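Local coordinates for protein enzyme subtilase SubTY from Bacillus sp. TY145 (Bacillus sp., PDB 5FFN) that probably hydrolyses peptide bonds in proteins as a serine endopeptidase of the subtilase family, with calcium and sodium ions bound to its fold, at residues T21-G26 against G90-A95; H72-A77 against E236-T241; D116-I121 against S148-A153; V124-S129 against Y158-L163. All coordinates share one frame; numbering follows the deposited sequence.

Contact 1 (T21-G26 against G90-A95); sequences TKTTGG and GVYGVA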
loop_
_atom_site.group_PDB
_atom_site.type_symbol
_atom_site.label_atom_id
_atom_site.label_comp_id
_atom_site.label_asym_id
_atom_site.label_seq_id
_atom_site.Cartn_x
_atom_site.Cartn_y
_atom_site.Cartn_z
ATOM N N THR A 21 -1.549 20.829 -12.425
ATOM C CA THR A 21 -2.641 21.213 -11.528
ATOM C C THR A 21 -3.796 20.213 -11.641
ATOM O O THR A 21 -4.800 20.318 -10.920
ATOM C CB THR A 21 -3.174 22.617 -11.907
ATOM O OG1 THR A 21 -3.602 22.601 -13.268
ATOM C CG2 THR A 21 -2.092 23.647 -11.772
ATOM N N LYS A 22 -3.669 19.261 -12.567
ATOM C CA LYS A 22 -4.607 18.159 -12.673
ATOM C C LYS A 22 -3.973 16.952 -13.355
ATOM O O LYS A 22 -2.911 17.045 -13.983
ATOM C CB LYS A 22 -5.891 18.559 -13.410
ATOM C CG LYS A 22 -5.741 18.928 -14.860
ATOM C CD LYS A 22 -7.130 18.957 -15.572
ATOM C CE LYS A 22 -7.631 17.568 -15.936
ATOM N NZ LYS A 22 -8.811 17.630 -16.848
ATOM N N THR A 23 -4.640 15.816 -13.231
ATOM C CA THR A 23 -4.180 14.574 -13.829
ATOM C C THR A 23 -5.247 14.051 -14.756
ATOM O O THR A 23 -6.377 14.529 -14.722
ATOM C CB THR A 23 -3.873 13.521 -12.746
ATOM O OG1 THR A 23 -5.066 13.280 -11.983
ATOM C CG2 THR A 23 -2.727 13.974 -11.857
ATOM N N THR A 24 -4.884 13.037 -15.544
ATOM C CA THR A 24 -5.774 12.331 -16.460
ATOM C C THR A 24 -5.353 10.854 -16.592
ATOM O O THR A 24 -4.213 10.465 -16.298
ATOM C CB THR A 24 -5.756 12.923 -17.923
ATOM O OG1 THR A 24 -4.434 12.805 -18.443
ATOM C CG2 THR A 24 -6.160 14.353 -17.936
ATOM N N GLY A 25 -6.285 10.030 -17.026
ATOM C CA GLY A 25 -5.955 8.668 -17.394
ATOM C C GLY A 25 -6.602 7.590 -16.534
ATOM O O GLY A 25 -7.174 7.878 -15.479
ATOM N N GLY A 26 -6.481 6.354 -17.013
ATOM C CA GLY A 26 -6.996 5.156 -16.352
ATOM C C GLY A 26 -8.374 4.691 -16.802
ATOM O O GLY A 26 -8.910 3.717 -16.283
ATOM N N GLY A 90 -11.078 19.814 -6.361
ATOM C CA GLY A 90 -10.629 18.805 -5.407
ATOM C C GLY A 90 -9.228 18.290 -5.677
ATOM O O GLY A 90 -8.466 18.873 -6.479
ATOM N N VAL A 91 -8.884 17.225 -4.964
ATOM C CA VAL A 91 -7.557 16.605 -5.101
ATOM C C VAL A 91 -7.606 15.642 -6.268
ATOM O O VAL A 91 -8.660 15.092 -6.617
ATOM C CB VAL A 91 -7.092 15.938 -3.761
ATOM C CG1 VAL A 91 -7.756 14.583 -3.560
ATOM C CG2 VAL A 91 -5.585 15.834 -3.685
ATOM N N TYR A 92 -6.434 15.433 -6.878
ATOM C CA TYR A 92 -6.239 14.497 -7.977
ATOM C C TYR A 92 -5.342 13.312 -7.593
ATOM O O TYR A 92 -4.328 13.514 -6.991
ATOM C CB TYR A 92 -5.545 15.204 -9.132
ATOM C CG TYR A 92 -6.533 16.004 -9.931
ATOM C CD1 TYR A 92 -7.302 15.376 -10.894
ATOM C CD2 TYR A 92 -6.740 17.357 -9.670
ATOM C CE1 TYR A 92 -8.255 16.073 -11.628
ATOM C CE2 TYR A 92 -7.713 18.085 -10.420
ATOM C CZ TYR A 92 -8.442 17.429 -11.384
ATOM O OH TYR A 92 -9.411 18.057 -12.163
ATOM N N GLY A 93 -5.713 12.128 -8.021
ATOM C CA GLY A 93 -4.873 10.925 -7.866
ATOM C C GLY A 93 -4.148 10.677 -9.158
ATOM O O GLY A 93 -4.186 11.504 -10.083
ATOM N N VAL A 94 -3.498 9.523 -9.257
ATOM C CA VAL A 94 -2.736 9.220 -10.448
ATOM C C VAL A 94 -3.579 8.964 -11.704
ATOM O O VAL A 94 -3.177 9.370 -12.809
ATOM C CB VAL A 94 -1.745 8.044 -10.208
ATOM C CG1 VAL A 94 -0.868 7.842 -11.430
ATOM C CG2 VAL A 94 -0.904 8.320 -9.019
ATOM N N ALA A 95 -4.711 8.271 -11.555
ATOM C CA ALA A 95 -5.494 7.738 -12.646
ATOM C C ALA A 95 -6.990 8.083 -12.435
ATOM O O ALA A 95 -7.833 7.221 -12.129
ATOM C CB ALA A 95 -5.301 6.254 -12.763
#

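Contact 2 (H72-A77 against E236-T241); sequences HGTHVA and ESTWYT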
loop_
_atom_site.group_PDB
_atom_site.type_symbol
_atom_site.label_atom_id
_atom_site.label_comp_id
_atom_site.label_asym_id
_atom_site.label_seq_id
_atom_site.Cartn_x
_atom_site.Cartn_y
_atom_site.Cartn_z
ATOM N N HIS A 72 -8.050 5.382 6.298
ATOM C CA HIS A 72 -6.957 4.785 5.532
ATOM C C HIS A 72 -7.412 4.356 4.134
ATOM O O HIS A 72 -6.809 4.778 3.130
ATOM C CB HIS A 72 -6.363 3.627 6.367
ATOM C CG HIS A 72 -5.191 2.949 5.725
ATOM N ND1 HIS A 72 -5.339 1.916 4.834
ATOM C CD2 HIS A 72 -3.866 3.123 5.894
ATOM C CE1 HIS A 72 -4.138 1.502 4.457
ATOM N NE2 HIS A 72 -3.229 2.221 5.084
ATOM N N GLY A 73 -8.501 3.580 4.028
ATOM C CA GLY A 73 -8.978 3.114 2.729
ATOM C C GLY A 73 -9.399 4.247 1.802
ATOM O O GLY A 73 -9.162 4.199 0.593
ATOM N N THR A 74 -10.029 5.272 2.378
ATOM C CA THR A 74 -10.403 6.474 1.593
ATOM C C THR A 74 -9.198 7.241 1.046
ATOM O O THR A 74 -9.208 7.681 -0.127
ATOM C CB THR A 74 -11.324 7.411 2.428
ATOM O OG1 THR A 74 -12.474 6.657 2.798
ATOM C CG2 THR A 74 -11.760 8.657 1.582
ATOM N N HIS A 75 -8.164 7.317 1.866
ATOM C CA HIS A 75 -6.927 7.992 1.595
ATOM C C HIS A 75 -6.206 7.255 0.434
ATOM O O HIS A 75 -5.826 7.853 -0.570
ATOM C CB HIS A 75 -6.110 8.067 2.876
ATOM C CG HIS A 75 -4.961 9.001 2.808
ATOM N ND1 HIS A 75 -3.763 8.671 2.207
ATOM C CD2 HIS A 75 -4.843 10.289 3.201
ATOM C CE1 HIS A 75 -2.952 9.710 2.256
ATOM N NE2 HIS A 75 -3.579 10.706 2.868
ATOM N N VAL A 76 -6.108 5.950 0.561
ATOM C CA VAL A 76 -5.486 5.106 -0.449
ATOM C C VAL A 76 -6.208 5.236 -1.807
ATOM O O VAL A 76 -5.593 5.454 -2.843
ATOM C CB VAL A 76 -5.415 3.628 0.082
ATOM C CG1 VAL A 76 -5.112 2.683 -1.022
ATOM C CG2 VAL A 76 -4.395 3.506 1.192
ATOM N N ALA A 77 -7.530 5.169 -1.786
ATOM C CA ALA A 77 -8.302 5.229 -2.977
ATOM C C ALA A 77 -8.076 6.587 -3.686
ATOM O O ALA A 77 -7.999 6.634 -4.932
ATOM C CB ALA A 77 -9.752 4.998 -2.655
ATOM N N GLU A 236 -0.763 13.710 1.137
ATOM C CA GLU A 236 -2.131 14.220 1.224
ATOM C C GLU A 236 -3.095 13.543 0.279
ATOM O O GLU A 236 -2.805 13.300 -0.903
ATOM C CB GLU A 236 -2.113 15.727 0.947
ATOM C CG GLU A 236 -3.439 16.405 1.112
ATOM C CD GLU A 236 -3.345 17.933 0.959
ATOM O OE1 GLU A 236 -2.239 18.436 0.591
ATOM O OE2 GLU A 236 -4.371 18.600 1.272
ATOM N N SER A 237 -4.275 13.186 0.793
ATOM C CA SER A 237 -5.285 12.594 -0.019
ATOM C C SER A 237 -6.645 12.804 0.668
ATOM O O SER A 237 -6.720 13.487 1.718
ATOM C CB SER A 237 -5.006 11.084 -0.233
ATOM O OG SER A 237 -5.857 10.527 -1.179
ATOM N N THR A 238 -7.643 12.201 0.046
ATOM C CA THR A 238 -9.044 12.172 0.477
ATOM C C THR A 238 -9.189 11.456 1.839
ATOM O O THR A 238 -8.434 10.543 2.144
ATOM C CB THR A 238 -9.902 11.483 -0.552
ATOM O OG1 THR A 238 -9.324 10.240 -0.976
ATOM C CG2 THR A 238 -10.133 12.339 -1.807
ATOM N N TRP A 239 -10.181 11.884 2.628
ATOM C CA TRP A 239 -10.401 11.356 3.978
ATOM C C TRP A 239 -11.870 11.042 4.210
ATOM O O TRP A 239 -12.761 11.566 3.535
ATOM C CB TRP A 239 -9.867 12.327 5.008
ATOM C CG TRP A 239 -9.593 11.764 6.358
ATOM C CD1 TRP A 239 -10.174 12.119 7.552
ATOM C CD2 TRP A 239 -8.633 10.764 6.666
ATOM N NE1 TRP A 239 -9.616 11.403 8.583
ATOM C CE2 TRP A 239 -8.671 10.554 8.058
ATOM C CE3 TRP A 239 -7.729 10.026 5.888
ATOM C CZ2 TRP A 239 -7.841 9.631 8.689
ATOM C CZ3 TRP A 239 -6.885 9.145 6.517
ATOM C CH2 TRP A 239 -6.950 8.945 7.899
ATOM N N TYR A 240 -12.115 10.092 5.119
ATOM C CA TYR A 240 -13.417 9.470 5.238
ATOM C C TYR A 240 -14.499 10.433 5.766
ATOM O O TYR A 240 -15.671 10.169 5.568
ATOM C CB TYR A 240 -13.376 8.207 6.138
ATOM C CG TYR A 240 -13.334 8.463 7.633
ATOM C CD1 TYR A 240 -12.180 8.893 8.269
ATOM C CD2 TYR A 240 -14.467 8.193 8.422
ATOM C CE1 TYR A 240 -12.158 9.103 9.638
ATOM C CE2 TYR A 240 -14.451 8.374 9.775
ATOM C CZ TYR A 240 -13.323 8.831 10.390
ATOM O OH TYR A 240 -13.333 9.019 11.765
ATOM N N THR A 241 -14.088 11.506 6.396
ATOM C CA THR A 241 -15.049 12.516 6.846
ATOM C C THR A 241 -15.384 13.589 5.809
ATOM O O THR A 241 -16.222 14.472 6.091
ATOM C CB THR A 241 -14.590 13.147 8.134
ATOM O OG1 THR A 241 -13.257 13.628 8.008
ATOM C CG2 THR A 241 -14.649 12.105 9.263
#

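Contact 3 (D116-I121 against S148-A153); sequences DIAAAI and SLIASA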
loop_
_atom_site.group_PDB
_atom_site.type_symbol
_atom_site.label_atom_id
_atom_site.label_comp_id
_atom_site.label_asym_id
_atom_site.label_seq_id
_atom_site.Cartn_x
_atom_site.Cartn_y
_atom_site.Cartn_z
ATOM N N ASP A 116 -10.739 -13.075 5.524
ATOM C CA ASP A 116 -11.540 -12.050 4.850
ATOM C C ASP A 116 -10.714 -11.475 3.674
ATOM O O ASP A 116 -11.234 -11.273 2.573
ATOM C CB ASP A 116 -11.939 -10.910 5.815
ATOM C CG ASP A 116 -12.803 -11.362 6.995
ATOM O OD1 ASP A 116 -13.368 -12.458 6.944
ATOM O OD2 ASP A 116 -12.886 -10.587 7.969
ATOM N N ILE A 117 -9.439 -11.186 3.924
ATOM C CA ILE A 117 -8.560 -10.713 2.874
ATOM C C ILE A 117 -8.442 -11.734 1.748
ATOM O O ILE A 117 -8.558 -11.388 0.561
ATOM C CB ILE A 117 -7.186 -10.291 3.430
ATOM C CG1 ILE A 117 -7.346 -9.052 4.354
ATOM C CG2 ILE A 117 -6.195 -10.006 2.267
ATOM C CD1 ILE A 117 -6.560 -9.047 5.571
ATOM N N ALA A 118 -8.184 -12.990 2.100
ATOM C CA ALA A 118 -8.063 -14.032 1.093
ATOM C C ALA A 118 -9.346 -14.181 0.280
ATOM O O ALA A 118 -9.310 -14.276 -0.958
ATOM C CB ALA A 118 -7.636 -15.356 1.734
ATOM N N ALA A 119 -10.476 -14.144 0.961
ATOM C CA ALA A 119 -11.785 -14.256 0.281
ATOM C C ALA A 119 -11.986 -13.103 -0.701
ATOM O O ALA A 119 -12.413 -13.315 -1.864
ATOM C CB ALA A 119 -12.849 -14.301 1.264
ATOM N N ALA A 120 -11.596 -11.909 -0.267
ATOM C CA ALA A 120 -11.730 -10.702 -1.062
ATOM C C ALA A 120 -10.851 -10.748 -2.334
ATOM O O ALA A 120 -11.323 -10.426 -3.420
ATOM C CB ALA A 120 -11.429 -9.490 -0.243
ATOM N N ILE A 121 -9.613 -11.207 -2.202
ATOM C CA ILE A 121 -8.683 -11.373 -3.362
ATOM C C ILE A 121 -9.236 -12.340 -4.416
ATOM O O ILE A 121 -9.294 -12.044 -5.601
ATOM C CB ILE A 121 -7.295 -11.857 -2.890
ATOM C CG1 ILE A 121 -6.670 -10.827 -1.956
ATOM C CG2 ILE A 121 -6.365 -12.112 -4.082
ATOM C CD1 ILE A 121 -5.483 -11.379 -1.152
ATOM N N SER A 148 0.110 -17.984 4.243
ATOM C CA SER A 148 -0.110 -18.813 3.044
ATOM C C SER A 148 -1.540 -18.810 2.481
ATOM O O SER A 148 -1.737 -19.164 1.291
ATOM C CB SER A 148 0.395 -20.227 3.265
ATOM O OG SER A 148 1.817 -20.275 3.309
ATOM N N LEU A 149 -2.533 -18.490 3.323
ATOM C CA LEU A 149 -3.903 -18.438 2.867
ATOM C C LEU A 149 -4.007 -17.238 1.906
ATOM O O LEU A 149 -4.523 -17.312 0.803
ATOM C CB LEU A 149 -4.885 -18.270 4.020
ATOM C CG LEU A 149 -6.360 -18.261 3.580
ATOM C CD1 LEU A 149 -6.722 -19.600 2.857
ATOM C CD2 LEU A 149 -7.283 -17.951 4.731
ATOM N N ILE A 150 -3.504 -16.111 2.348
ATOM C CA ILE A 150 -3.443 -14.919 1.497
ATOM C C ILE A 150 -2.588 -15.207 0.239
ATOM O O ILE A 150 -2.961 -14.789 -0.887
ATOM C CB ILE A 150 -2.959 -13.697 2.306
ATOM C CG1 ILE A 150 -4.076 -13.251 3.235
ATOM C CG2 ILE A 150 -2.537 -12.513 1.379
ATOM C CD1 ILE A 150 -3.697 -12.134 4.185
ATOM N N ALA A 151 -1.489 -15.907 0.413
ATOM C CA ALA A 151 -0.580 -16.221 -0.703
ATOM C C ALA A 151 -1.289 -17.070 -1.753
ATOM O O ALA A 151 -1.168 -16.811 -2.969
ATOM C CB ALA A 151 0.674 -16.965 -0.196
ATOM N N SER A 152 -2.055 -18.076 -1.285
ATOM C CA SER A 152 -2.852 -18.896 -2.190
ATOM C C SER A 152 -3.822 -18.037 -3.030
ATOM O O SER A 152 -3.950 -18.232 -4.275
ATOM C CB SER A 152 -3.622 -19.952 -1.406
ATOM O OG SER A 152 -4.477 -20.698 -2.266
ATOM N N ALA A 153 -4.446 -17.071 -2.369
ATOM C CA ALA A 153 -5.414 -16.147 -3.012
ATOM C C ALA A 153 -4.707 -15.258 -4.031
ATOM O O ALA A 153 -5.186 -15.079 -5.183
ATOM C CB ALA A 153 -6.108 -15.339 -1.984
#

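Contact 4 (V124-S129 against Y158-L163); sequences VADEAS and YGKGVL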
loop_
_atom_site.group_PDB
_atom_site.type_symbol
_atom_site.label_atom_id
_atom_site.label_comp_id
_atom_site.label_asym_id
_atom_site.label_seq_id
_atom_site.Cartn_x
_atom_site.Cartn_y
_atom_site.Cartn_z
ATOM N N VAL A 124 -12.208 -10.728 -6.219
ATOM C CA VAL A 124 -11.740 -9.848 -7.292
ATOM C C VAL A 124 -11.460 -10.652 -8.568
ATOM O O VAL A 124 -11.924 -10.276 -9.643
ATOM C CB VAL A 124 -10.458 -9.042 -6.898
ATOM C CG1 VAL A 124 -9.902 -8.253 -8.115
ATOM C CG2 VAL A 124 -10.716 -8.110 -5.741
ATOM N N ALA A 125 -10.685 -11.722 -8.439
ATOM C CA ALA A 125 -10.274 -12.570 -9.568
ATOM C C ALA A 125 -11.492 -13.163 -10.279
ATOM O O ALA A 125 -11.587 -13.118 -11.511
ATOM C CB ALA A 125 -9.348 -13.658 -9.108
ATOM N N ASP A 126 -12.459 -13.621 -9.479
ATOM C CA ASP A 126 -13.694 -14.191 -10.025
ATOM C C ASP A 126 -14.507 -13.132 -10.753
ATOM O O ASP A 126 -14.996 -13.383 -11.852
ATOM C CB ASP A 126 -14.496 -14.855 -8.921
ATOM C CG ASP A 126 -13.885 -16.169 -8.457
ATOM O OD1 ASP A 126 -13.045 -16.758 -9.143
ATOM O OD2 ASP A 126 -14.256 -16.647 -7.378
ATOM N N GLU A 127 -14.601 -11.943 -10.169
ATOM C CA GLU A 127 -15.303 -10.821 -10.792
ATOM C C GLU A 127 -14.610 -10.406 -12.083
ATOM O O GLU A 127 -15.275 -10.107 -13.089
ATOM C CB GLU A 127 -15.402 -9.628 -9.849
ATOM C CG GLU A 127 -16.353 -9.850 -8.688
ATOM C CD GLU A 127 -17.805 -9.864 -9.131
ATOM O OE1 GLU A 127 -18.297 -8.855 -9.648
ATOM O OE2 GLU A 127 -18.420 -10.920 -8.985
ATOM N N ALA A 128 -13.278 -10.373 -12.046
ATOM C CA ALA A 128 -12.485 -10.023 -13.230
ATOM C C ALA A 128 -12.702 -11.000 -14.378
ATOM O O ALA A 128 -12.937 -10.593 -15.526
ATOM C CB ALA A 128 -10.952 -9.904 -12.862
ATOM N N SER A 129 -12.644 -12.287 -14.077
ATOM C CA SER A 129 -12.856 -13.280 -15.101
ATOM C C SER A 129 -14.281 -13.208 -15.638
ATOM O O SER A 129 -14.485 -13.352 -16.842
ATOM C CB SER A 129 -12.571 -14.677 -14.573
ATOM O OG SER A 129 -13.156 -14.888 -13.304
ATOM N N TYR A 158 -3.486 -13.852 -9.610
ATOM C CA TYR A 158 -2.442 -13.587 -10.618
ATOM C C TYR A 158 -2.630 -14.545 -11.792
ATOM O O TYR A 158 -2.413 -14.174 -12.957
ATOM C CB TYR A 158 -1.043 -13.741 -10.034
ATOM C CG TYR A 158 0.071 -13.107 -10.877
ATOM C CD1 TYR A 158 0.242 -11.728 -10.896
ATOM C CD2 TYR A 158 0.921 -13.886 -11.673
ATOM C CE1 TYR A 158 1.266 -11.126 -11.660
ATOM C CE2 TYR A 158 1.944 -13.292 -12.449
ATOM C CZ TYR A 158 2.109 -11.906 -12.421
ATOM O OH TYR A 158 3.096 -11.280 -13.143
ATOM N N GLY A 159 -3.090 -15.760 -11.472
ATOM C CA GLY A 159 -3.332 -16.793 -12.478
ATOM C C GLY A 159 -4.524 -16.483 -13.350
ATOM O O GLY A 159 -4.671 -17.092 -14.396
ATOM N N LYS A 160 -5.396 -15.597 -12.899
ATOM C CA LYS A 160 -6.559 -15.124 -13.642
ATOM C C LYS A 160 -6.382 -13.688 -14.223
ATOM O O LYS A 160 -7.369 -13.035 -14.600
ATOM C CB LYS A 160 -7.803 -15.224 -12.755
ATOM C CG LYS A 160 -8.185 -16.677 -12.394
ATOM C CD LYS A 160 -9.244 -16.715 -11.329
ATOM C CE LYS A 160 -10.457 -17.508 -11.725
ATOM N NZ LYS A 160 -11.167 -16.866 -12.817
ATOM N N GLY A 161 -5.124 -13.246 -14.374
ATOM C CA GLY A 161 -4.783 -12.002 -15.081
ATOM C C GLY A 161 -4.996 -10.695 -14.337
ATOM O O GLY A 161 -5.184 -9.642 -14.966
ATOM N N VAL A 162 -5.048 -10.766 -12.999
ATOM C CA VAL A 162 -5.216 -9.589 -12.131
ATOM C C VAL A 162 -3.830 -9.179 -11.606
ATOM O O VAL A 162 -3.080 -10.033 -11.103
ATOM C CB VAL A 162 -6.136 -9.891 -10.908
ATOM C CG1 VAL A 162 -6.217 -8.680 -9.968
ATOM C CG2 VAL A 162 -7.560 -10.269 -11.360
ATOM N N LEU A 163 -3.466 -7.912 -11.771
ATOM C CA LEU A 163 -2.190 -7.409 -11.235
ATOM C C LEU A 163 -2.378 -7.164 -9.729
ATOM O O LEU A 163 -3.379 -6.580 -9.313
ATOM C CB LEU A 163 -1.808 -6.096 -11.897
ATOM C CG LEU A 163 -0.439 -5.547 -11.506
ATOM C CD1 LEU A 163 0.653 -6.495 -12.001
ATOM C CD2 LEU A 163 -0.268 -4.172 -12.052
HETATM O O HOH W 1 -13.821 -17.621 -11.732
#

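Contact 1 (T21-G26 against G90-A95)
Thr21 O comes within 3.7 Å of Tyr92 CE2, at the start of a run of contacts with the tyrosine ring. Lys22 lies over one face of that ring, where its CB stands 3.7 Å from the ring centroid in a CH-pi contact displaced toward the hydroxyl end; beyond CB the chain turns off the ring, with a further bend at chi3. Thr23 adds its backbone N to the same face and extends its side chain past the ring toward 90-95. With OG1 set between the backbone N and the carbonyl carbon (chi1 59°), the hydroxyl donates to Gly93 O at 2.7 Å, nearly in line with the carbonyl (C=O...O angle 163°). This buried bond is the one hydrogen bond between 21-26 and 90-95; the Thr23 side chain also packs on Ile11 and Tyr15 of helix 9-15. Beyond Thr24, whose carbonyl is bonded by Lys263, Gly25 O lies 3.7 Å from Ala95 CB. At Gly26 the CA is 4.1 Å from Ala95 CB, and a side chain on it would collide there. Two irregular loops thus run side by side, one leading into strand 29-35 and the other into strand 99-104, neighbouring parallel strands of the subtilisin-like alpha/beta fold.

Contact 2 (H72-A77 against E236-T241)
Ser237 CB sits squarely over the centre of the His75 imidazole, 3.4 Å from its centroid and almost on the ring normal, a close CH-pi contact. From this position Ser237 OG, anti to its own backbone N (chi1 -171°), donates to His75 O at 2.7 Å, directed at an in-plane lone pair of that carbonyl. The neighbouring Thr238 OG1 makes a second such bond to Thr74 O, also 2.7 Å, but approaches from above the carbonyl plane, 47° out of it. Successive hydroxyls of strand 236-238 therefore grip successive carbonyls of helix 72-77. Thr238 O in turn receives a CA-H...O contact from His75 CA at 3.0 Å. On the flank, His75 CB meets the edge of the Trp239 indole, whose six-membered ring is turned 83° from the imidazole, while Thr74 CG2 rests 3.6 Å from Trp239 C.

The next shell fixes these groups. His75 NE2 is hydrogen-bonded to Asn245 O on strand 244-247, the partner of strand 235-238, and Thr74 OG1 is held by Asp68. An alanine in place of His75 would probably leave Ser237 CB without its flat support and Asn245 O without this donor, opening a gap between helix and hairpin. One turn earlier, His72 is bonded through ND1 to Asp35 and through NE2 to Ser251, consistent with the Asp-His-Ser catalytic triad of subtilases; the beta hairpin is thus docked on the helix that carries the probable catalytic histidine.

Contact 3 (D116-I121 against S148-A153)
Ala118 meets Leu149 and Ala153 with a single methyl, its CB lying 3.7 Å from Leu149 CG and 4.0 Å from Ala153 CB. The small side chains of Ala118 and Ala153 are consistent with the close axis distance of 8.4 Å between the two helix segments, which run only 4° from parallel. Deeper in the interface the isoleucines interlock. Ile150 extends its CG1 branch to bring CD1 against Ile117 CG2 at 3.8 Å, and its CG2 branch meets Ile121 CD1 at 4.0 Å, the latter two side chains crossing at about a right angle.

Helices 114-131 and 148-159 are successive crossovers of the subtilisin-like alpha/beta fold: the chain passes from the first through parallel strand 134-142 to the second, then on to strand 163-167. Ile117 and Ile121 also rest on Met139 of the intervening strand.

Backbone carbonyls supply the closest approaches. Ile121 CG2, anti to its backbone N (chi1 -62° for CG1), comes to 3.4 Å from Ala153 O, while Ala153 CB touches Ala118 O at 3.5 Å. An alanine at Ile121 would probably open a gap beside Ala153 and free the CG2 branch of Ile150 from its partner. Ile117 and Ile150 each also pack on apolar side-chain atoms of another protein chain.

Contact 4 (V124-S129 against Y158-L163)
Lys160 reaches across to helix 124-129, bent at chi3 (125°) and chi4 (-66°), and brings its amino group to Ser129 rather than directly to the nearby acid. The bond from Lys160 NZ to Ser129 OG, 2.8 Å long, is weak in its geometry. Lys160 stands at the end of helix 148-159, which closes in a Schellman motif: Gly161, with positive phi, is the C-prime residue, and the chain then passes through Val162 into strand 163-167 of the central, mostly parallel sheet of the subtilisin-like fold.

Away from the polar end of Lys160 the contact is apolar. Val162 fits against the helix with both methyls. Its CG2 packs on Ala128 CB at 3.7 Å and lies near Ala125 CA, while CG1 meets Val124 CG1 at 4.1 Å, the two valines crossing at about a right angle. Val124 and Ala128 also rest on Val135, and Val162 on Ile137, so this layer continues onto strand 134-142. The aliphatic part of Lys160 spans the border between the two regions, its CD lying 3.8 Å from Ala125 CB.

Near the amino group opposite charges approach without forming a salt bridge. Asp126 OD1 stays 4.1 Å from Lys160 NZ, and the nearby positive charge would probably stabilise the carboxylate. The same carboxylate oxygen is hydrogen-bonded to Tyr156. One water joins the pair, donating to Asp126 OD1 at 2.8 Å and accepting from Lys160 NZ at 3.0 Å.

In the fold
From the N terminus, the chain first passes through 21-26, then strand 29-35 and helix 72-81, before 90-95 returns to close contact 1. Segment 72-77 lies inside that loop but finds its partner only at 236-241, so contacts 1 and 2 cross; they also touch, through Val91 CG1 and Thr238 CG2, 3.7 Å apart. Contacts 3 and 4 both nest within the long loop of contact 2. They cross each other, joining helices 114-131 and 148-159 at two levels with centres about 13 Å apart. Contacts 1 and 3 lie on opposite sides of the chain's centre, one tying the loops before two sheet strands, the other pairing crossover helices.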